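Local coordinates for malate oxidoreductase (Thermotoga maritima, PDB 1VL6), which probably catalyses the NAD-dependent oxidative decarboxylation of malate to pyruvate and carbon dioxide, as malic enzymes do, at residues Thr186-Gly199 with Leu257-Ser271. Residues are numbered along the deposited sequence; the frame is centred on the assembly and turned at random.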
ATOM      1  N   THR A 186      -3.987 -19.586 -41.765  1.00 63.28           N
ATOM      2  CA  THR A 186      -3.958 -20.785 -42.563  1.00 63.21           C
ATOM      3  C   THR A 186      -4.950 -20.846 -43.729  1.00 63.40           C
ATOM      4  O   THR A 186      -4.758 -21.578 -44.720  1.00 64.48           O
ATOM      5  CB  THR A 186      -4.291 -21.879 -41.529  1.00 66.19           C
ATOM      6  OG1 THR A 186      -3.080 -22.547 -41.104  1.00 71.11           O
ATOM      7  CG2 THR A 186      -5.140 -22.864 -42.056  1.00 59.34           C
ATOM      8  N   GLU A 187      -6.053 -20.138 -43.577  1.00 63.81           N
ATOM      9  CA  GLU A 187      -7.117 -20.084 -44.578  1.00 64.41           C
ATOM     10  C   GLU A 187      -7.862 -21.400 -44.786  1.00 63.46           C
ATOM     11  O   GLU A 187      -8.550 -21.556 -45.779  1.00 65.73           O
ATOM     12  CB  GLU A 187      -6.609 -19.539 -45.918  1.00 62.98           C
ATOM     13  CG  GLU A 187      -6.421 -18.037 -45.895  1.00 68.84           C
ATOM     14  CD  GLU A 187      -5.875 -17.439 -47.187  1.00 71.52           C
ATOM     15  OE1 GLU A 187      -4.862 -17.950 -47.756  1.00 79.34           O
ATOM     16  OE2 GLU A 187      -6.456 -16.424 -47.614  1.00 81.49           O
ATOM     17  N   LYS A 188      -7.790 -22.302 -43.830  1.00 61.03           N
ATOM     18  CA  LYS A 188      -8.470 -23.581 -43.884  1.00 59.87           C
ATOM     19  C   LYS A 188      -9.803 -23.524 -43.094  1.00 62.21           C
ATOM     20  O   LYS A 188     -10.009 -22.630 -42.262  1.00 61.88           O
ATOM     21  CB  LYS A 188      -7.575 -24.647 -43.258  1.00 60.17           C
ATOM     22  CG  LYS A 188      -6.337 -24.961 -44.036  1.00 56.95           C
ATOM     23  CD  LYS A 188      -5.353 -25.811 -43.280  1.00 55.32           C
ATOM     24  CE  LYS A 188      -4.116 -26.175 -44.170  1.00 54.08           C
ATOM     25  NZ  LYS A 188      -3.051 -26.896 -43.336  1.00 61.70           N
ATOM     26  N   LYS A 189     -10.702 -24.480 -43.353  1.00 64.06           N
ATOM     27  CA  LYS A 189     -12.046 -24.525 -42.701  1.00 63.53           C
ATOM     28  C   LYS A 189     -11.999 -25.374 -41.430  1.00 62.30           C
ATOM     29  O   LYS A 189     -11.463 -26.461 -41.437  1.00 66.88           O
ATOM     30  CB  LYS A 189     -13.119 -25.097 -43.636  1.00 60.72           C
ATOM     31  CG  LYS A 189     -13.182 -24.429 -44.993  1.00 60.52           C
ATOM     32  CD  LYS A 189     -14.326 -24.985 -45.862  1.00 66.20           C
ATOM     33  CE  LYS A 189     -14.929 -23.879 -46.743  1.00 73.21           C
ATOM     34  NZ  LYS A 189     -16.033 -24.376 -47.612  1.00 77.56           N
ATOM     35  N   ILE A 190     -12.586 -24.895 -40.356  1.00 60.27           N
ATOM     36  CA  ILE A 190     -12.459 -25.562 -39.067  1.00 61.46           C
ATOM     37  C   ILE A 190     -13.048 -26.974 -39.039  1.00 61.26           C
ATOM     38  O   ILE A 190     -12.518 -27.854 -38.400  1.00 60.43           O
ATOM     39  CB  ILE A 190     -13.087 -24.695 -37.932  1.00 59.29           C
ATOM     40  CG1 ILE A 190     -12.676 -25.236 -36.562  1.00 64.30           C
ATOM     41  CG2 ILE A 190     -14.579 -24.698 -38.047  1.00 47.67           C
ATOM     42  CD1 ILE A 190     -12.916 -24.279 -35.444  1.00 60.52           C
ATOM     43  N   GLU A 191     -14.153 -27.164 -39.733  1.00 62.31           N
ATOM     44  CA  GLU A 191     -14.745 -28.486 -39.845  1.00 63.36           C
ATOM     45  C   GLU A 191     -13.895 -29.440 -40.741  1.00 63.71           C
ATOM     46  O   GLU A 191     -14.217 -30.616 -40.820  1.00 62.36           O
ATOM     47  CB  GLU A 191     -16.201 -28.421 -40.313  1.00 58.95           C
ATOM     48  CG  GLU A 191     -16.425 -28.043 -41.772  1.00 60.64           C
ATOM     49  CD  GLU A 191     -16.388 -26.550 -42.094  1.00 63.58           C
ATOM     50  OE1 GLU A 191     -16.108 -25.690 -41.202  1.00 62.15           O
ATOM     51  OE2 GLU A 191     -16.660 -26.248 -43.284  1.00 71.33           O
ATOM     52  N   GLU A 192     -12.832 -28.951 -41.387  1.00 62.82           N
ATOM     53  CA  GLU A 192     -12.023 -29.832 -42.257  1.00 63.76           C
ATOM     54  C   GLU A 192     -10.627 -30.147 -41.768  1.00 63.16           C
ATOM     55  O   GLU A 192     -10.054 -31.086 -42.232  1.00 65.36           O
ATOM     56  CB  GLU A 192     -11.924 -29.286 -43.663  1.00 64.48           C
ATOM     57  CG  GLU A 192     -13.297 -29.002 -44.274  1.00 66.76           C
ATOM     58  CD  GLU A 192     -13.211 -28.583 -45.708  1.00 60.55           C
ATOM     59  OE1 GLU A 192     -12.106 -28.193 -46.146  1.00 75.60           O
ATOM     60  OE2 GLU A 192     -14.248 -28.652 -46.393  1.00 74.75           O
ATOM     61  N   VAL A 193     -10.104 -29.432 -40.785  1.00 63.13           N
ATOM     62  CA  VAL A 193      -8.734 -29.672 -40.332  1.00 63.06           C
ATOM     63  C   VAL A 193      -8.569 -30.851 -39.387  1.00 62.04           C
ATOM     64  O   VAL A 193      -9.461 -31.112 -38.565  1.00 61.25           O
ATOM     65  CB  VAL A 193      -8.098 -28.434 -39.631  1.00 61.28           C
ATOM     66  CG1 VAL A 193      -7.855 -27.381 -40.634  1.00 65.89           C
ATOM     67  CG2 VAL A 193      -8.974 -27.927 -38.524  1.00 66.83           C
ATOM     68  N   LYS A 194      -7.408 -31.519 -39.498  1.00 60.85           N
ATOM     69  CA  LYS A 194      -7.008 -32.567 -38.580  1.00 62.18           C
ATOM     70  C   LYS A 194      -6.085 -31.953 -37.534  1.00 63.94           C
ATOM     71  O   LYS A 194      -5.027 -31.404 -37.893  1.00 66.15           O
ATOM     72  CB  LYS A 194      -6.262 -33.641 -39.337  1.00 61.29           C
ATOM     73  CG  LYS A 194      -5.705 -34.804 -38.521  1.00 62.37           C
ATOM     74  CD  LYS A 194      -4.811 -35.761 -39.364  1.00 65.31           C
ATOM     75  CE  LYS A 194      -4.821 -37.199 -38.806  1.00 75.18           C
ATOM     76  NZ  LYS A 194      -3.611 -37.999 -39.188  1.00 71.03           N
ATOM     77  N   VAL A 195      -6.482 -32.049 -36.265  1.00 61.61           N
ATOM     78  CA  VAL A 195      -5.750 -31.470 -35.188  1.00 62.05           C
ATOM     79  C   VAL A 195      -5.304 -32.536 -34.221  1.00 62.81           C
ATOM     80  O   VAL A 195      -6.139 -33.246 -33.675  1.00 63.88           O
ATOM     81  CB  VAL A 195      -6.626 -30.533 -34.400  1.00 66.90           C
ATOM     82  CG1 VAL A 195      -5.782 -29.843 -33.277  1.00 70.75           C
ATOM     83  CG2 VAL A 195      -7.286 -29.510 -35.322  1.00 66.08           C
ATOM     84  N   VAL A 196      -3.989 -32.650 -34.000  1.00 63.76           N
ATOM     85  CA  VAL A 196      -3.452 -33.644 -33.104  1.00 63.01           C
ATOM     86  C   VAL A 196      -3.203 -32.981 -31.769  1.00 62.35           C
ATOM     87  O   VAL A 196      -2.442 -32.035 -31.715  1.00 64.84           O
ATOM     88  CB  VAL A 196      -2.142 -34.223 -33.614  1.00 62.58           C
ATOM     89  CG1 VAL A 196      -1.514 -35.094 -32.539  1.00 69.90           C
ATOM     90  CG2 VAL A 196      -2.374 -35.072 -34.814  1.00 63.67           C
ATOM     91  N   VAL A 197      -3.814 -33.485 -30.695  1.00 61.35           N
ATOM     92  CA  VAL A 197      -3.510 -33.029 -29.361  1.00 60.58           C
ATOM     93  C   VAL A 197      -2.724 -34.099 -28.616  1.00 61.36           C
ATOM     94  O   VAL A 197      -3.223 -35.202 -28.426  1.00 60.42           O
ATOM     95  CB  VAL A 197      -4.772 -32.743 -28.588  1.00 61.45           C
ATOM     96  CG1 VAL A 197      -4.428 -32.220 -27.148  1.00 63.78           C
ATOM     97  CG2 VAL A 197      -5.622 -31.756 -29.327  1.00 58.51           C
ATOM     98  N   ASN A 198      -1.518 -33.769 -28.156  1.00 61.51           N
ATOM     99  CA  ASN A 198      -0.691 -34.732 -27.451  1.00 62.27           C
ATOM    100  C   ASN A 198      -0.507 -34.359 -25.996  1.00 64.08           C
ATOM    101  O   ASN A 198      -0.017 -33.272 -25.689  1.00 64.18           O
ATOM    102  CB  ASN A 198       0.682 -34.817 -28.083  1.00 63.28           C
ATOM    103  CG  ASN A 198       1.540 -35.952 -27.490  1.00 66.77           C
ATOM    104  OD1 ASN A 198       1.312 -37.100 -27.797  1.00 64.31           O
ATOM    105  ND2 ASN A 198       2.536 -35.615 -26.648  1.00 57.12           N
ATOM    106  N   GLY A 199      -0.838 -35.297 -25.106  1.00 65.46           N
ATOM    107  CA  GLY A 199      -0.725 -35.126 -23.646  1.00 64.37           C
ATOM    108  C   GLY A 199      -2.085 -34.785 -23.082  1.00 63.96           C
ATOM    109  O   GLY A 199      -2.460 -33.614 -23.008  1.00 64.10           O
ATOM    110  N   LEU A 257       2.410 -41.128 -32.071  1.00 61.98           N
ATOM    111  CA  LEU A 257       2.324 -39.719 -32.467  1.00 61.83           C
ATOM    112  C   LEU A 257       2.699 -39.483 -33.922  1.00 61.06           C
ATOM    113  O   LEU A 257       2.101 -38.682 -34.632  1.00 63.04           O
ATOM    114  CB  LEU A 257       3.202 -38.874 -31.551  1.00 57.24           C
ATOM    115  CG  LEU A 257       3.238 -37.353 -31.771  1.00 69.02           C
ATOM    116  CD1 LEU A 257       1.905 -36.697 -31.575  1.00 66.83           C
ATOM    117  CD2 LEU A 257       4.245 -36.706 -30.836  1.00 66.73           C
ATOM    118  N   GLU A 258       3.705 -40.199 -34.367  1.00 61.97           N
ATOM    119  CA  GLU A 258       4.211 -40.031 -35.727  1.00 61.81           C
ATOM    120  C   GLU A 258       3.152 -40.356 -36.765  1.00 62.34           C
ATOM    121  O   GLU A 258       2.932 -39.595 -37.691  1.00 65.78           O
ATOM    122  CB  GLU A 258       5.465 -40.871 -35.941  1.00 59.30           C
ATOM    123  CG  GLU A 258       6.129 -40.542 -37.248  1.00 57.34           C
ATOM    124  CD  GLU A 258       7.269 -41.460 -37.577  1.00 59.34           C
ATOM    125  OE1 GLU A 258       7.740 -42.253 -36.702  1.00 50.80           O
ATOM    126  OE2 GLU A 258       7.692 -41.371 -38.726  1.00 58.27           O
ATOM    127  N   THR A 259       2.482 -41.473 -36.572  1.00 62.02           N
ATOM    128  CA  THR A 259       1.321 -41.862 -37.364  1.00 62.34           C
ATOM    129  C   THR A 259       0.188 -40.804 -37.336  1.00 62.42           C
ATOM    130  O   THR A 259      -0.388 -40.447 -38.378  1.00 63.54           O
ATOM    131  CB  THR A 259       0.813 -43.175 -36.778  1.00 62.14           C
ATOM    132  OG1 THR A 259       1.722 -44.247 -37.093  1.00 64.06           O
ATOM    133  CG2 THR A 259      -0.499 -43.584 -37.395  1.00 63.19           C
ATOM    134  N   ALA A 260      -0.109 -40.292 -36.145  1.00 61.45           N
ATOM    135  CA  ALA A 260      -1.140 -39.259 -35.974  1.00 61.08           C
ATOM    136  C   ALA A 260      -0.869 -38.025 -36.782  1.00 62.86           C
ATOM    137  O   ALA A 260      -1.805 -37.394 -37.271  1.00 63.57           O
ATOM    138  CB  ALA A 260      -1.295 -38.879 -34.519  1.00 60.81           C
ATOM    139  N   LEU A 261       0.405 -37.677 -36.923  1.00 63.88           N
ATOM    140  CA  LEU A 261       0.753 -36.431 -37.548  1.00 63.04           C
ATOM    141  C   LEU A 261       0.697 -36.482 -39.060  1.00 62.98           C
ATOM    142  O   LEU A 261       0.737 -35.443 -39.677  1.00 65.89           O
ATOM    143  CB  LEU A 261       2.123 -35.999 -37.090  1.00 61.36           C
ATOM    144  CG  LEU A 261       2.212 -35.623 -35.619  1.00 65.78           C
ATOM    145  CD1 LEU A 261       3.632 -35.662 -35.200  1.00 68.12           C
ATOM    146  CD2 LEU A 261       1.661 -34.209 -35.356  1.00 64.83           C
ATOM    147  N   GLU A 262       0.598 -37.658 -39.667  1.00 64.06           N
ATOM    148  CA  GLU A 262       0.545 -37.733 -41.118  1.00 65.19           C
ATOM    149  C   GLU A 262      -0.644 -36.921 -41.586  1.00 65.66           C
ATOM    150  O   GLU A 262      -1.780 -37.210 -41.215  1.00 66.49           O
ATOM    151  CB  GLU A 262       0.404 -39.148 -41.595  1.00 67.76           C
ATOM    152  CG  GLU A 262       1.675 -39.951 -41.509  1.00 83.17           C
ATOM    153  CD  GLU A 262       1.410 -41.452 -41.643  1.00 98.06           C
ATOM    154  OE1 GLU A 262       0.531 -41.825 -42.463  1.00105.16           O
ATOM    155  OE2 GLU A 262       2.069 -42.254 -40.925  1.00 96.23           O
ATOM    156  N   GLY A 263      -0.368 -35.867 -42.357  1.00 65.20           N
ATOM    157  CA  GLY A 263      -1.407 -35.048 -42.918  1.00 65.07           C
ATOM    158  C   GLY A 263      -2.055 -34.099 -41.949  1.00 64.98           C
ATOM    159  O   GLY A 263      -2.907 -33.326 -42.328  1.00 67.75           O
ATOM    160  N   ALA A 264      -1.643 -34.117 -40.705  1.00 63.70           N
ATOM    161  CA  ALA A 264      -2.260 -33.238 -39.740  1.00 63.41           C
ATOM    162  C   ALA A 264      -2.006 -31.779 -40.068  1.00 63.45           C
ATOM    163  O   ALA A 264      -0.951 -31.420 -40.550  1.00 62.67           O
ATOM    164  CB  ALA A 264      -1.747 -33.573 -38.355  1.00 63.83           C
ATOM    165  N   ASP A 265      -2.976 -30.942 -39.757  1.00 63.53           N
ATOM    166  CA  ASP A 265      -2.847 -29.510 -39.948  1.00 63.91           C
ATOM    167  C   ASP A 265      -2.331 -28.789 -38.714  1.00 64.15           C
ATOM    168  O   ASP A 265      -1.672 -27.756 -38.825  1.00 64.79           O
ATOM    169  CB  ASP A 265      -4.204 -28.944 -40.305  1.00 65.11           C
ATOM    170  CG  ASP A 265      -4.729 -29.523 -41.582  1.00 69.10           C
ATOM    171  OD1 ASP A 265      -4.308 -28.999 -42.636  1.00 70.13           O
ATOM    172  OD2 ASP A 265      -5.519 -30.501 -41.626  1.00 64.21           O
ATOM    173  N   PHE A 266      -2.657 -29.313 -37.534  1.00 63.10           N
ATOM    174  CA  PHE A 266      -2.177 -28.719 -36.290  1.00 62.55           C
ATOM    175  C   PHE A 266      -1.669 -29.801 -35.376  1.00 63.28           C
ATOM    176  O   PHE A 266      -2.182 -30.944 -35.382  1.00 62.81           O
ATOM    177  CB  PHE A 266      -3.293 -27.987 -35.579  1.00 64.53           C
ATOM    178  CG  PHE A 266      -3.823 -26.794 -36.335  1.00 68.49           C
ATOM    179  CD1 PHE A 266      -4.610 -26.966 -37.456  1.00 65.08           C
ATOM    180  CD2 PHE A 266      -3.589 -25.515 -35.878  1.00 57.75           C
ATOM    181  CE1 PHE A 266      -5.132 -25.895 -38.122  1.00 67.60           C
ATOM    182  CE2 PHE A 266      -4.103 -24.444 -36.547  1.00 71.83           C
ATOM    183  CZ  PHE A 266      -4.863 -24.619 -37.673  1.00 68.72           C
ATOM    184  N   PHE A 267      -0.630 -29.458 -34.620  1.00 63.33           N
ATOM    185  CA  PHE A 267      -0.207 -30.261 -33.505  1.00 61.99           C
ATOM    186  C   PHE A 267      -0.341 -29.352 -32.327  1.00 63.14           C
ATOM    187  O   PHE A 267       0.186 -28.221 -32.354  1.00 64.58           O
ATOM    188  CB  PHE A 267       1.248 -30.728 -33.642  1.00 62.81           C
ATOM    189  CG  PHE A 267       1.872 -31.232 -32.342  1.00 59.68           C
ATOM    190  CD1 PHE A 267       1.737 -32.556 -31.953  1.00 64.78           C
ATOM    191  CD2 PHE A 267       2.546 -30.380 -31.514  1.00 60.82           C
ATOM    192  CE1 PHE A 267       2.279 -33.002 -30.785  1.00 67.51           C
ATOM    193  CE2 PHE A 267       3.073 -30.832 -30.324  1.00 68.50           C
ATOM    194  CZ  PHE A 267       2.945 -32.140 -29.964  1.00 65.12           C
ATOM    195  N   ILE A 268      -1.034 -29.838 -31.292  1.00 63.44           N
ATOM    196  CA  ILE A 268      -1.051 -29.164 -30.018  1.00 63.82           C
ATOM    197  C   ILE A 268      -0.539 -30.084 -28.939  1.00 65.10           C
ATOM    198  O   ILE A 268      -1.167 -31.093 -28.580  1.00 64.06           O
ATOM    199  CB  ILE A 268      -2.429 -28.732 -29.694  1.00 64.67           C
ATOM    200  CG1 ILE A 268      -3.017 -27.989 -30.913  1.00 69.83           C
ATOM    201  CG2 ILE A 268      -2.381 -27.836 -28.523  1.00 63.17           C
ATOM    202  CD1 ILE A 268      -4.268 -27.202 -30.614  1.00 67.51           C
ATOM    203  N   GLY A 269       0.620 -29.722 -28.413  1.00 65.60           N
ATOM    204  CA  GLY A 269       1.283 -30.515 -27.424  1.00 64.26           C
ATOM    205  C   GLY A 269       1.346 -29.822 -26.101  1.00 63.93           C
ATOM    206  O   GLY A 269       1.776 -28.662 -25.986  1.00 63.44           O
ATOM    207  N   VAL A 270       0.950 -30.565 -25.081  1.00 65.69           N
ATOM    208  CA  VAL A 270       0.873 -30.050 -23.736  1.00 65.97           C
ATOM    209  C   VAL A 270       1.393 -31.241 -22.932  1.00 66.41           C
ATOM    210  O   VAL A 270       0.677 -31.822 -22.148  1.00 66.85           O
ATOM    211  CB  VAL A 270      -0.616 -29.528 -23.653  1.00 66.37           C
ATOM    212  CG1 VAL A 270      -1.633 -30.549 -23.249  1.00 70.04           C
ATOM    213  CG2 VAL A 270      -0.756 -28.259 -22.955  1.00 74.71           C
ATOM    214  N   SER A 271       2.667 -31.606 -23.196  1.00 65.62           N
ATOM    215  CA  SER A 271       3.230 -32.907 -22.857  1.00 64.25           C
ATOM    216  C   SER A 271       4.717 -32.879 -22.433  1.00 64.10           C
ATOM    217  O   SER A 271       5.039 -32.383 -21.410  1.00 66.03           O
ATOM    218  CB  SER A 271       2.996 -33.888 -24.040  1.00 64.69           C
ATOM    219  OG  SER A 271       3.798 -33.615 -25.212  1.00 64.37           O
TER
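K194 reaches over A264 to the carbonyls of A260 and E262. Its CG stands anti to the backbone N (chi1 177°), and the chain beyond is extended. CD lies 3.6 Å from A264 CA. NZ donates to A260 O at 2.7 Å, from above the carbonyl plane, and to E262 O at 2.8 Å. With an alanine here, these two carbonyls would probably lose their shared ammonium donor and A264 part of its cover. D265 uses both carboxylate oxygens. OD2 takes the backbone N-H of K194 on its anti side, nearly straight at 171°. OD1 meets K188 NZ in a salt bridge and also bonds S285. Strands 194-198 and 266-269 run parallel, joined by bonds such as V196 N to F266 O and I268 N to V196 O. V196 turns CG2 to A260 CB and A264 CB, and CG1 to L257 CD1 at 3.9 Å. F266, on the opposite face, presents its ring edge to V193 CG1. N198 CB lies 3.6 Å from F267 CE1; N198 ND2 bonds S271 OG weakly, which also bonds E299. G199 follows, at backbone angles that call for glycine, consistent with a Rossmann-type GxGxxG motif. Backbone bonds and apolar side chains join the strands, while K194 and D265 tie polar atoms at their start.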